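Local coordinates for protein ACDH-11, isoform b (Caenorhabditis elegans, PDB 4Y9J) that belongs to the acyl-CoA dehydrogenase family, assembles as four chains and holds flavin-adenine dinucleotide, at residues 25-29 with 51-55; 98-102 with 138-142; 106-112 with 175-180; 165-169 with 255-259. The contacts are given in a common frame with arbitrary orientation. Residues are numbered along the deposited sequence.

Contact 1 of 4, residues 25-29 with 51-55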
loop_
_atom_site.group_PDB
_atom_site.type_symbol
_atom_site.label_atom_id
_atom_site.label_comp_id
_atom_site.label_asym_id
_atom_site.label_seq_id
_atom_site.Cartn_x
_atom_site.Cartn_y
_atom_site.Cartn_z
ATOM N N HIS B 25 11.848 10.358 28.738
ATOM C CA HIS B 25 12.762 10.066 29.831
ATOM C C HIS B 25 12.330 8.779 30.530
ATOM O O HIS B 25 11.203 8.362 30.375
ATOM C CB HIS B 25 12.745 11.222 30.828
ATOM C CG HIS B 25 13.088 12.550 30.227
ATOM N ND1 HIS B 25 14.375 12.883 29.850
ATOM C CD2 HIS B 25 12.331 13.647 29.994
ATOM C CE1 HIS B 25 14.378 14.126 29.381
ATOM N NE2 HIS B 25 13.153 14.600 29.448
ATOM N N ASN B 26 13.244 8.160 31.299
ATOM C CA ASN B 26 12.936 6.953 32.095
ATOM C C ASN B 26 11.620 7.194 32.819
ATOM O O ASN B 26 11.576 8.099 33.669
ATOM C CB ASN B 26 14.057 6.713 33.115
ATOM C CG ASN B 26 13.817 5.465 33.983
ATOM O OD1 ASN B 26 12.747 5.291 34.543
ATOM N ND2 ASN B 26 14.810 4.631 34.091
ATOM N N PRO B 27 10.545 6.429 32.495
ATOM C CA PRO B 27 9.244 6.760 33.022
ATOM C C PRO B 27 9.036 6.445 34.512
ATOM O O PRO B 27 8.066 6.895 35.079
ATOM C CB PRO B 27 8.301 5.978 32.133
ATOM C CG PRO B 27 9.082 4.815 31.689
ATOM C CD PRO B 27 10.413 5.390 31.460
ATOM N N TYR B 28 9.905 5.671 35.125
ATOM C CA TYR B 28 9.817 5.433 36.530
ATOM C C TYR B 28 10.425 6.663 37.199
ATOM O O TYR B 28 9.788 7.289 38.011
ATOM C CB TYR B 28 10.582 4.177 36.947
ATOM C CG TYR B 28 10.374 3.940 38.415
ATOM C CD1 TYR B 28 9.172 3.479 38.889
ATOM C CD2 TYR B 28 11.320 4.333 39.340
ATOM C CE1 TYR B 28 8.944 3.333 40.252
ATOM C CE2 TYR B 28 11.082 4.211 40.698
ATOM C CZ TYR B 28 9.884 3.703 41.147
ATOM O OH TYR B 28 9.671 3.568 42.519
ATOM N N LYS B 29 11.633 7.042 36.826
ATOM C CA LYS B 29 12.322 8.170 37.451
ATOM C C LYS B 29 11.630 9.509 37.218
ATOM O O LYS B 29 11.652 10.359 38.051
ATOM C CB LYS B 29 13.729 8.287 36.917
ATOM C CG LYS B 29 14.636 7.166 37.407
ATOM C CD LYS B 29 16.003 7.207 36.741
ATOM C CE LYS B 29 16.809 6.021 37.176
ATOM N NZ LYS B 29 18.153 6.049 36.564
ATOM N N ALA B 51 11.337 -0.942 43.441
ATOM C CA ALA B 51 11.786 0.246 42.747
ATOM C C ALA B 51 12.998 -0.046 41.899
ATOM O O ALA B 51 13.127 0.536 40.830
ATOM C CB ALA B 51 12.126 1.375 43.710
ATOM N N ALA B 52 13.900 -0.909 42.347
ATOM C CA ALA B 52 15.048 -1.222 41.474
ATOM C C ALA B 52 14.579 -1.940 40.212
ATOM O O ALA B 52 15.026 -1.598 39.127
ATOM C CB ALA B 52 16.115 -2.006 42.176
ATOM N N ASP B 53 13.625 -2.854 40.327
ATOM C CA ASP B 53 13.112 -3.504 39.125
ATOM C C ASP B 53 12.483 -2.510 38.132
ATOM O O ASP B 53 12.733 -2.538 36.928
ATOM C CB ASP B 53 12.106 -4.578 39.457
ATOM C CG ASP B 53 11.640 -5.327 38.222
ATOM O OD1 ASP B 53 12.451 -6.011 37.531
ATOM O OD2 ASP B 53 10.472 -5.273 37.971
ATOM N N LEU B 54 11.669 -1.606 38.647
ATOM C CA LEU B 54 10.952 -0.682 37.841
ATOM C C LEU B 54 11.859 0.351 37.211
ATOM O O LEU B 54 11.680 0.696 36.028
ATOM C CB LEU B 54 9.842 -0.010 38.641
ATOM C CG LEU B 54 8.739 -0.963 39.104
ATOM C CD1 LEU B 54 7.840 -0.136 40.014
ATOM C CD2 LEU B 54 7.919 -1.518 37.935
ATOM N N SER B 55 12.835 0.823 37.967
ATOM C CA SER B 55 13.777 1.766 37.449
ATOM C C SER B 55 14.606 1.174 36.280
ATOM O O SER B 55 14.796 1.848 35.246
ATOM C CB SER B 55 14.696 2.269 38.549
ATOM O OG SER B 55 15.442 3.350 38.026
HETATM O O HOH W 1 17.834 2.835 36.652
#
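Hydrogen bonding across this contact centres on Asn26, whose amide side chain works in two directions. Its ND2 donates to Ser55 O at 3.0 Å, a carbonyl on helix 44-74, and bonds Asp59 one turn further along. Its OD1 turns back on its own loop, accepting from Tyr28 N at 2.9 Å and from Lys29 N at 3.1 Å. A side chain with both donor and acceptor can thus shape the loop and tie it to the helix.

Apolar contact falls to Tyr28, buried and pointing at the helix. Its CD1 meets Leu54 CB at 3.6 Å, and its CZ lies 4.1 Å from Ala51 CB, where the small methyl leaves space for the ring. The hydroxyl is bonded to Asp35, while Leu38 of helix 34-41 packs on both Tyr28 and Leu54.

At the exposed margin a water bridges the polar ends: Ser55 OG lies 2.8 Å from it, and Lys29 NZ donates to it weakly at 3.2 Å. The extended lysine brings its CE within 3.1 Å of Ser55 OG.

The arrangement is an Asx turn within an Asx motif, holding a loop on helix 44-74 in the N-terminal helical domain of the acyl-CoA dehydrogenase fold.

Contact 2 of 4, residues 98-102 with 138-142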
loop_
_atom_site.group_PDB
_atom_site.type_symbol
_atom_site.label_atom_id
_atom_site.label_comp_id
_atom_site.label_asym_id
_atom_site.label_seq_id
_atom_site.Cartn_x
_atom_site.Cartn_y
_atom_site.Cartn_z
ATOM N N TRP B 98 6.240 -7.261 17.348
ATOM C CA TRP B 98 5.111 -7.693 18.106
ATOM C C TRP B 98 5.550 -8.954 18.934
ATOM O O TRP B 98 5.320 -9.017 20.156
ATOM C CB TRP B 98 3.953 -8.058 17.205
ATOM C CG TRP B 98 2.785 -8.574 17.885
ATOM C CD1 TRP B 98 2.468 -9.906 18.069
ATOM C CD2 TRP B 98 1.726 -7.821 18.530
ATOM N NE1 TRP B 98 1.254 -10.001 18.700
ATOM C CE2 TRP B 98 0.812 -8.762 19.062
ATOM C CE3 TRP B 98 1.470 -6.445 18.737
ATOM C CZ2 TRP B 98 -0.348 -8.372 19.755
ATOM C CZ3 TRP B 98 0.286 -6.074 19.435
ATOM C CH2 TRP B 98 -0.586 -7.046 19.930
ATOM N N HIS B 99 6.128 -9.923 18.260
ATOM C CA HIS B 99 6.597 -11.111 18.907
ATOM C C HIS B 99 7.633 -10.790 19.990
ATOM O O HIS B 99 7.620 -11.406 21.058
ATOM C CB HIS B 99 7.130 -12.162 17.912
ATOM C CG HIS B 99 6.082 -12.665 16.968
ATOM N ND1 HIS B 99 4.945 -13.343 17.383
ATOM C CD2 HIS B 99 5.995 -12.579 15.616
ATOM C CE1 HIS B 99 4.188 -13.618 16.334
ATOM N NE2 HIS B 99 4.802 -13.158 15.252
ATOM N N LYS B 100 8.578 -9.914 19.688
ATOM C CA LYS B 100 9.623 -9.524 20.615
ATOM C C LYS B 100 9.047 -8.881 21.860
ATOM O O LYS B 100 9.462 -9.235 22.992
ATOM C CB LYS B 100 10.652 -8.611 19.951
ATOM C CG LYS B 100 11.792 -8.189 20.857
ATOM C CD LYS B 100 12.680 -9.345 21.329
ATOM C CE LYS B 100 13.800 -8.797 22.226
ATOM N NZ LYS B 100 14.768 -9.779 22.721
ATOM N N LEU B 101 8.043 -8.052 21.696
ATOM C CA LEU B 101 7.343 -7.447 22.842
ATOM C C LEU B 101 6.709 -8.498 23.770
ATOM O O LEU B 101 6.824 -8.419 24.981
ATOM C CB LEU B 101 6.328 -6.442 22.391
ATOM C CG LEU B 101 6.922 -5.122 21.854
ATOM C CD1 LEU B 101 5.981 -4.424 20.889
ATOM C CD2 LEU B 101 7.317 -4.197 22.960
ATOM N N LYS B 102 6.064 -9.498 23.176
ATOM C CA LYS B 102 5.490 -10.589 23.974
ATOM C C LYS B 102 6.547 -11.340 24.757
ATOM O O LYS B 102 6.350 -11.746 25.890
ATOM C CB LYS B 102 4.723 -11.551 23.079
ATOM C CG LYS B 102 3.447 -10.918 22.526
ATOM C CD LYS B 102 2.851 -11.775 21.416
ATOM C CE LYS B 102 2.230 -13.068 21.830
ATOM N NZ LYS B 102 1.911 -14.002 20.696
ATOM N N SER B 138 4.273 2.360 25.802
ATOM C CA SER B 138 5.236 1.885 24.822
ATOM C C SER B 138 5.032 0.504 24.240
ATOM O O SER B 138 5.898 0.015 23.498
ATOM C CB SER B 138 6.594 1.863 25.487
ATOM O OG SER B 138 6.963 3.182 25.808
ATOM N N ALA B 139 3.904 -0.137 24.545
ATOM C CA ALA B 139 3.742 -1.544 24.358
ATOM C C ALA B 139 3.362 -1.942 22.954
ATOM O O ALA B 139 3.302 -3.101 22.659
ATOM C CB ALA B 139 2.642 -2.049 25.311
ATOM N N GLY B 140 3.073 -0.972 22.110
ATOM C CA GLY B 140 2.543 -1.303 20.790
ATOM C C GLY B 140 1.285 -2.142 20.888
ATOM O O GLY B 140 1.070 -3.017 20.095
ATOM N N LEU B 141 0.481 -1.888 21.916
ATOM C CA LEU B 141 -0.703 -2.627 22.230
ATOM C C LEU B 141 -0.569 -4.078 22.658
ATOM O O LEU B 141 -1.557 -4.819 22.769
ATOM C CB LEU B 141 -1.770 -2.455 21.096
ATOM C CG LEU B 141 -2.892 -1.523 21.424
ATOM C CD1 LEU B 141 -3.742 -2.073 22.579
ATOM C CD2 LEU B 141 -2.432 -0.113 21.701
ATOM N N VAL B 142 0.651 -4.505 22.933
ATOM C CA VAL B 142 0.875 -5.763 23.635
ATOM C C VAL B 142 0.243 -5.757 25.036
ATOM O O VAL B 142 -0.088 -6.835 25.545
ATOM C CB VAL B 142 2.360 -6.197 23.548
ATOM C CG1 VAL B 142 2.602 -7.464 24.409
ATOM C CG2 VAL B 142 2.660 -6.542 22.092
#
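This is a buried, apolar contact between helix 96-107 and the tight loop that joins helix 121-135 to helix 143-158. No hydrogen bond crosses it; shape does the work. Val142, a compact branched residue pointing at the helix, fills the space between two side chains: its CG2 sits over the face of the Trp98 six-membered ring, 3.6 Å from the centroid in a CH-pi contact, and 3.7 Å from Leu101 CB. The broad indole also brings its edge to the loop backbone, with Trp98 CZ3 3.2 Å from Gly140 O, while its NE1 bonds Asp228.

Leu101 CD1 approaches Ala139 O at 3.5 Å. Gly140 suits its place twice over: its phi is positive, and a CB would fit tightly against Leu101 CD1. The loop is closed by Val142 N to Ala139 O, 3.0 Å. Leu141 turns its side-chain end away from the helix, to about 4 Å from the bound ligand UCC. The arrangement is a type I' beta turn between helices of the N-terminal domain, beside the ligand pocket.

Contact 3 of 4, residues 106-112 with 175-180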
loop_
_atom_site.group_PDB
_atom_site.type_symbol
_atom_site.label_atom_id
_atom_site.label_comp_id
_atom_site.label_asym_id
_atom_site.label_seq_id
_atom_site.Cartn_x
_atom_site.Cartn_y
_atom_site.Cartn_z
ATOM N N ALA B 106 7.074 -11.779 28.984
ATOM C CA ALA B 106 7.402 -12.994 29.705
ATOM C C ALA B 106 8.662 -12.813 30.562
ATOM O O ALA B 106 8.618 -13.054 31.781
ATOM C CB ALA B 106 7.665 -14.155 28.762
ATOM N N GLU B 107 9.764 -12.430 29.923
ATOM C CA GLU B 107 11.074 -12.274 30.583
ATOM C C GLU B 107 10.926 -11.342 31.823
ATOM O O GLU B 107 11.505 -11.605 32.893
ATOM C CB GLU B 107 12.074 -11.566 29.633
ATOM C CG GLU B 107 13.113 -12.400 28.943
ATOM C CD GLU B 107 13.830 -11.657 27.795
ATOM O OE1 GLU B 107 13.700 -10.422 27.598
ATOM O OE2 GLU B 107 14.553 -12.326 27.041
ATOM N N GLU B 108 10.215 -10.256 31.620
ATOM C CA GLU B 108 9.986 -9.203 32.636
ATOM C C GLU B 108 8.903 -9.522 33.683
ATOM O O GLU B 108 8.686 -8.735 34.623
ATOM C CB GLU B 108 9.671 -7.848 31.975
ATOM C CG GLU B 108 10.882 -7.319 31.206
ATOM C CD GLU B 108 11.948 -6.688 32.053
ATOM O OE1 GLU B 108 11.780 -6.610 33.303
ATOM O OE2 GLU B 108 12.989 -6.322 31.494
ATOM N N GLY B 109 8.208 -10.633 33.494
ATOM C CA GLY B 109 7.176 -11.085 34.435
ATOM C C GLY B 109 6.024 -10.150 34.532
ATOM O O GLY B 109 5.403 -10.064 35.547
ATOM N N VAL B 110 5.653 -9.479 33.423
ATOM C CA VAL B 110 4.518 -8.634 33.458
ATOM C C VAL B 110 3.235 -9.345 33.916
ATOM O O VAL B 110 2.372 -8.711 34.527
ATOM C CB VAL B 110 4.337 -7.996 32.058
ATOM C CG1 VAL B 110 2.976 -7.479 31.905
ATOM C CG2 VAL B 110 5.433 -6.976 31.847
ATOM N N ILE B 111 3.113 -10.638 33.616
ATOM C CA ILE B 111 2.080 -11.518 34.180
ATOM C C ILE B 111 2.601 -12.183 35.464
ATOM O O ILE B 111 1.907 -12.169 36.487
ATOM C CB ILE B 111 1.683 -12.667 33.208
ATOM C CG1 ILE B 111 1.257 -12.084 31.850
ATOM C CG2 ILE B 111 0.519 -13.510 33.787
ATOM C CD1 ILE B 111 0.234 -11.003 31.958
ATOM N N SER B 112 3.795 -12.773 35.421
ATOM C CA SER B 112 4.284 -13.581 36.533
ATOM C C SER B 112 4.301 -12.878 37.847
ATOM O O SER B 112 4.078 -13.488 38.897
ATOM C CB SER B 112 5.739 -14.103 36.290
ATOM O OG SER B 112 5.838 -14.405 34.928
ATOM N N LEU B 175 0.693 -19.331 30.723
ATOM C CA LEU B 175 0.329 -17.948 30.806
ATOM C C LEU B 175 1.182 -17.191 31.811
ATOM O O LEU B 175 1.467 -15.997 31.587
ATOM C CB LEU B 175 -1.163 -17.764 31.110
ATOM C CG LEU B 175 -2.153 -18.354 30.086
ATOM C CD1 LEU B 175 -3.553 -18.513 30.670
ATOM C CD2 LEU B 175 -2.224 -17.522 28.823
ATOM N N ARG B 176 1.561 -17.834 32.927
ATOM C CA ARG B 176 2.426 -17.210 33.942
ATOM C C ARG B 176 3.922 -17.358 33.679
ATOM O O ARG B 176 4.727 -16.901 34.465
ATOM C CB ARG B 176 2.191 -17.915 35.311
ATOM C CG ARG B 176 0.827 -17.757 35.866
ATOM C CD ARG B 176 0.609 -18.723 37.037
ATOM N NE ARG B 176 1.536 -18.430 38.128
ATOM C CZ ARG B 176 1.646 -19.137 39.254
ATOM N NH1 ARG B 176 0.909 -20.244 39.445
ATOM N NH2 ARG B 176 2.556 -18.767 40.165
ATOM N N SER B 177 4.354 -18.072 32.647
ATOM C CA SER B 177 5.776 -18.336 32.503
ATOM C C SER B 177 6.617 -17.142 32.157
ATOM O O SER B 177 6.223 -16.266 31.363
ATOM C CB SER B 177 5.975 -19.345 31.440
ATOM O OG SER B 177 7.327 -19.676 31.268
ATOM N N ARG B 178 7.800 -17.103 32.744
ATOM C CA ARG B 178 8.807 -16.079 32.381
ATOM C C ARG B 178 9.703 -16.522 31.222
ATOM O O ARG B 178 10.526 -15.757 30.754
ATOM C CB ARG B 178 9.642 -15.714 33.622
ATOM C CG ARG B 178 8.773 -15.076 34.702
ATOM C CD ARG B 178 9.469 -14.406 35.894
ATOM N NE ARG B 178 10.151 -13.155 35.493
ATOM C CZ ARG B 178 10.292 -12.047 36.227
ATOM N NH1 ARG B 178 9.698 -11.888 37.428
ATOM N NH2 ARG B 178 11.017 -11.050 35.723
ATOM N N ASP B 179 9.559 -17.771 30.799
ATOM C CA ASP B 179 10.329 -18.355 29.681
ATOM C C ASP B 179 9.671 -17.974 28.349
ATOM O O ASP B 179 8.629 -18.492 27.975
ATOM C CB ASP B 179 10.383 -19.876 29.804
ATOM C CG ASP B 179 11.322 -20.516 28.807
ATOM O OD1 ASP B 179 11.669 -19.950 27.745
ATOM O OD2 ASP B 179 11.746 -21.608 29.089
ATOM N N PRO B 180 10.290 -17.071 27.631
ATOM C CA PRO B 180 9.708 -16.553 26.379
ATOM C C PRO B 180 9.476 -17.642 25.362
ATOM O O PRO B 180 8.589 -17.494 24.547
ATOM C CB PRO B 180 10.736 -15.532 25.877
ATOM C CG PRO B 180 11.938 -15.735 26.673
ATOM C CD PRO B 180 11.669 -16.627 27.844
HETATM O O HOH W 2 3.832 -16.405 38.558
#
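Two main-chain carbonyls, one on each segment, receive the side-chain bonds that join the end of helix 96-107 to the loop following helix 166-175. Glu107 O takes the guanidinium of Arg178: NH2 donates at 2.9 Å, and NE adds a weak bond at 3.3 Å. In the other direction, Ser112 OG donates to Arg176 O at 2.8 Å, a short reach suiting serine, whose CA-to-CB bond points toward that segment.

The helix finishes in a Schellman motif, with Gly109 at positive phi and its N bonded to Ala106 O at 3.0 Å. Glycine also fits because a CB would clash with Arg178 NH1; the guanidinium lies flat over Gly109 N, its NH2 3.6 Å away. Ala106, small enough for close approach, sets its CB 3.6 Å from Ser177 O, and its O receives a CA-H...O contact from Arg178 CA at 3.1 Å.

Ser177 OG accepts from Asp179 N at 3.0 Å, an ST turn. A water links Ser112 O, to which it donates at 2.9 Å, with Arg176 NE, from which it accepts at 3.1 Å. Other charges pair elsewhere: Arg176 with Asp117, Glu107 with Arg60, and Glu108 with both Lys131 and Arg60.

Contact 4 of 4, residues 165-169 with 255-259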
loop_
_atom_site.group_PDB
_atom_site.type_symbol
_atom_site.label_atom_id
_atom_site.label_comp_id
_atom_site.label_asym_id
_atom_site.label_seq_id
_atom_site.Cartn_x
_atom_site.Cartn_y
_atom_site.Cartn_z
ATOM N N HIS B 165 -7.914 -29.742 36.031
ATOM C CA HIS B 165 -8.386 -29.739 34.660
ATOM C C HIS B 165 -7.167 -29.665 33.796
ATOM O O HIS B 165 -6.345 -28.800 33.995
ATOM C CB HIS B 165 -9.225 -28.488 34.483
ATOM C CG HIS B 165 -9.763 -28.336 33.111
ATOM N ND1 HIS B 165 -11.058 -28.662 32.772
ATOM C CD2 HIS B 165 -9.176 -27.901 31.983
ATOM C CE1 HIS B 165 -11.243 -28.419 31.491
ATOM N NE2 HIS B 165 -10.108 -27.981 30.989
ATOM N N LYS B 166 -7.059 -30.541 32.821
ATOM C CA LYS B 166 -5.836 -30.703 32.051
ATOM C C LYS B 166 -5.401 -29.436 31.266
ATOM O O LYS B 166 -4.308 -28.904 31.471
ATOM C CB LYS B 166 -6.071 -31.860 31.106
ATOM C CG LYS B 166 -4.875 -32.312 30.271
ATOM C CD LYS B 166 -5.333 -33.526 29.448
ATOM C CE LYS B 166 -4.174 -34.312 28.862
ATOM N NZ LYS B 166 -3.669 -33.540 27.719
ATOM N N LEU B 167 -6.264 -28.932 30.404
ATOM C CA LEU B 167 -5.925 -27.756 29.620
ATOM C C LEU B 167 -5.765 -26.492 30.502
ATOM O O LEU B 167 -4.839 -25.709 30.323
ATOM C CB LEU B 167 -6.965 -27.526 28.502
ATOM C CG LEU B 167 -6.673 -26.332 27.554
ATOM C CD1 LEU B 167 -5.304 -26.485 26.889
ATOM C CD2 LEU B 167 -7.765 -26.122 26.499
ATOM N N ALA B 168 -6.640 -26.329 31.499
ATOM C CA ALA B 168 -6.614 -25.133 32.324
ATOM C C ALA B 168 -5.314 -25.102 33.116
ATOM O O ALA B 168 -4.755 -24.052 33.335
ATOM C CB ALA B 168 -7.820 -25.096 33.222
ATOM N N THR B 169 -4.853 -26.251 33.535
ATOM C CA THR B 169 -3.624 -26.340 34.339
ATOM C C THR B 169 -2.392 -25.977 33.465
ATOM O O THR B 169 -1.565 -25.145 33.858
ATOM C CB THR B 169 -3.498 -27.719 35.003
ATOM O OG1 THR B 169 -4.623 -27.959 35.886
ATOM C CG2 THR B 169 -2.187 -27.865 35.727
ATOM N N PHE B 255 -16.227 -21.510 28.165
ATOM C CA PHE B 255 -15.379 -22.486 27.492
ATOM C C PHE B 255 -13.975 -21.995 27.368
ATOM O O PHE B 255 -13.714 -20.793 27.192
ATOM C CB PHE B 255 -15.888 -22.833 26.066
ATOM C CG PHE B 255 -17.224 -23.489 26.050
ATOM C CD1 PHE B 255 -18.368 -22.727 26.138
ATOM C CD2 PHE B 255 -17.339 -24.850 25.991
ATOM C CE1 PHE B 255 -19.616 -23.321 26.163
ATOM C CE2 PHE B 255 -18.604 -25.473 25.999
ATOM C CZ PHE B 255 -19.741 -24.688 26.085
ATOM N N LEU B 256 -13.085 -22.948 27.381
ATOM C CA LEU B 256 -11.662 -22.722 27.196
ATOM C C LEU B 256 -11.240 -23.526 25.995
ATOM O O LEU B 256 -11.575 -24.719 25.944
ATOM C CB LEU B 256 -10.830 -23.200 28.413
ATOM C CG LEU B 256 -9.302 -23.050 28.303
ATOM C CD1 LEU B 256 -8.840 -21.610 28.275
ATOM C CD2 LEU B 256 -8.611 -23.824 29.455
ATOM N N LEU B 257 -10.520 -22.889 25.064
ATOM C CA LEU B 257 -9.991 -23.582 23.890
ATOM C C LEU B 257 -8.621 -23.177 23.463
ATOM O O LEU B 257 -8.161 -22.055 23.778
ATOM C CB LEU B 257 -10.919 -23.488 22.686
ATOM C CG LEU B 257 -11.071 -22.171 21.934
ATOM C CD1 LEU B 257 -11.520 -22.400 20.506
ATOM C CD2 LEU B 257 -12.041 -21.284 22.572
ATOM N N LYS B 258 -7.957 -24.106 22.762
ATOM C CA LYS B 258 -6.707 -23.831 22.081
ATOM C C LYS B 258 -7.037 -23.281 20.682
ATOM O O LYS B 258 -7.886 -23.847 20.013
ATOM C CB LYS B 258 -5.824 -25.064 21.921
ATOM C CG LYS B 258 -4.961 -25.345 23.123
ATOM C CD LYS B 258 -4.096 -26.530 22.874
ATOM C CE LYS B 258 -2.854 -26.206 22.030
ATOM N NZ LYS B 258 -2.009 -25.141 22.593
ATOM N N ILE B 259 -6.371 -22.208 20.288
ATOM C CA ILE B 259 -6.679 -21.515 19.034
ATOM C C ILE B 259 -6.147 -22.371 17.874
ATOM O O ILE B 259 -6.788 -22.489 16.809
ATOM C CB ILE B 259 -6.124 -20.096 19.063
ATOM C CG1 ILE B 259 -6.861 -19.302 20.155
ATOM C CG2 ILE B 259 -6.293 -19.375 17.714
ATOM C CD1 ILE B 259 -6.391 -17.849 20.295
#
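Leu167, on the first turn of helix 166-175, lies against three successive residues of strand 252-258. Its CG meets Leu256 CD2 at 3.7 Å, its CD2 comes within 4.3 Å of Leu257 CA, and its CD1 touches Lys258 CG at 3.9 Å, where the aliphatic part of the lysine extends the apolar surface. Leu256 answers from the strand: pointing at the helix, its CD2 also packs 3.7 Å from Ala168 CA, and the small alanine side chain lets the strand leucine reach the helix backbone.

Strand alternation explains why Leu257 points away; its side chain packs on Thr234 and Ala295 of adjacent strands. The helix start is held by its own bonds, as His165, at the N-cap position, offers its O to Thr169 N at 3.0 Å and to Thr169 OG1 at 2.7 Å.

No hydrogen bond joins the two segments. Helix-on-sheet packing of this kind, through leucines, joins the N-terminal helical domain to the middle beta domain of the acyl-CoA dehydrogenase fold.

How the contacts relate
Contacts 2 and 4 are buried and rely on apolar fit with no hydrogen bond between their segments, whereas contacts 1 and 3, only partly buried, add side-chain bonds to main-chain carbonyls and a bridging water each. Contacts 2 and 3 share helix 96-107, one using its first half and the other its end, with centres about 13 Å apart. Helix 166-175 likewise serves contact 4 at its start and contact 3 at and just past its end. Contacts 1 to 3 lie within the N-terminal helical domain, while contact 4 reaches the middle domain, its centre about 36 Å from that of contact 1. Lys131 links places too, pairing with Asp53 of segment 51-55 and Glu108 of contact 3.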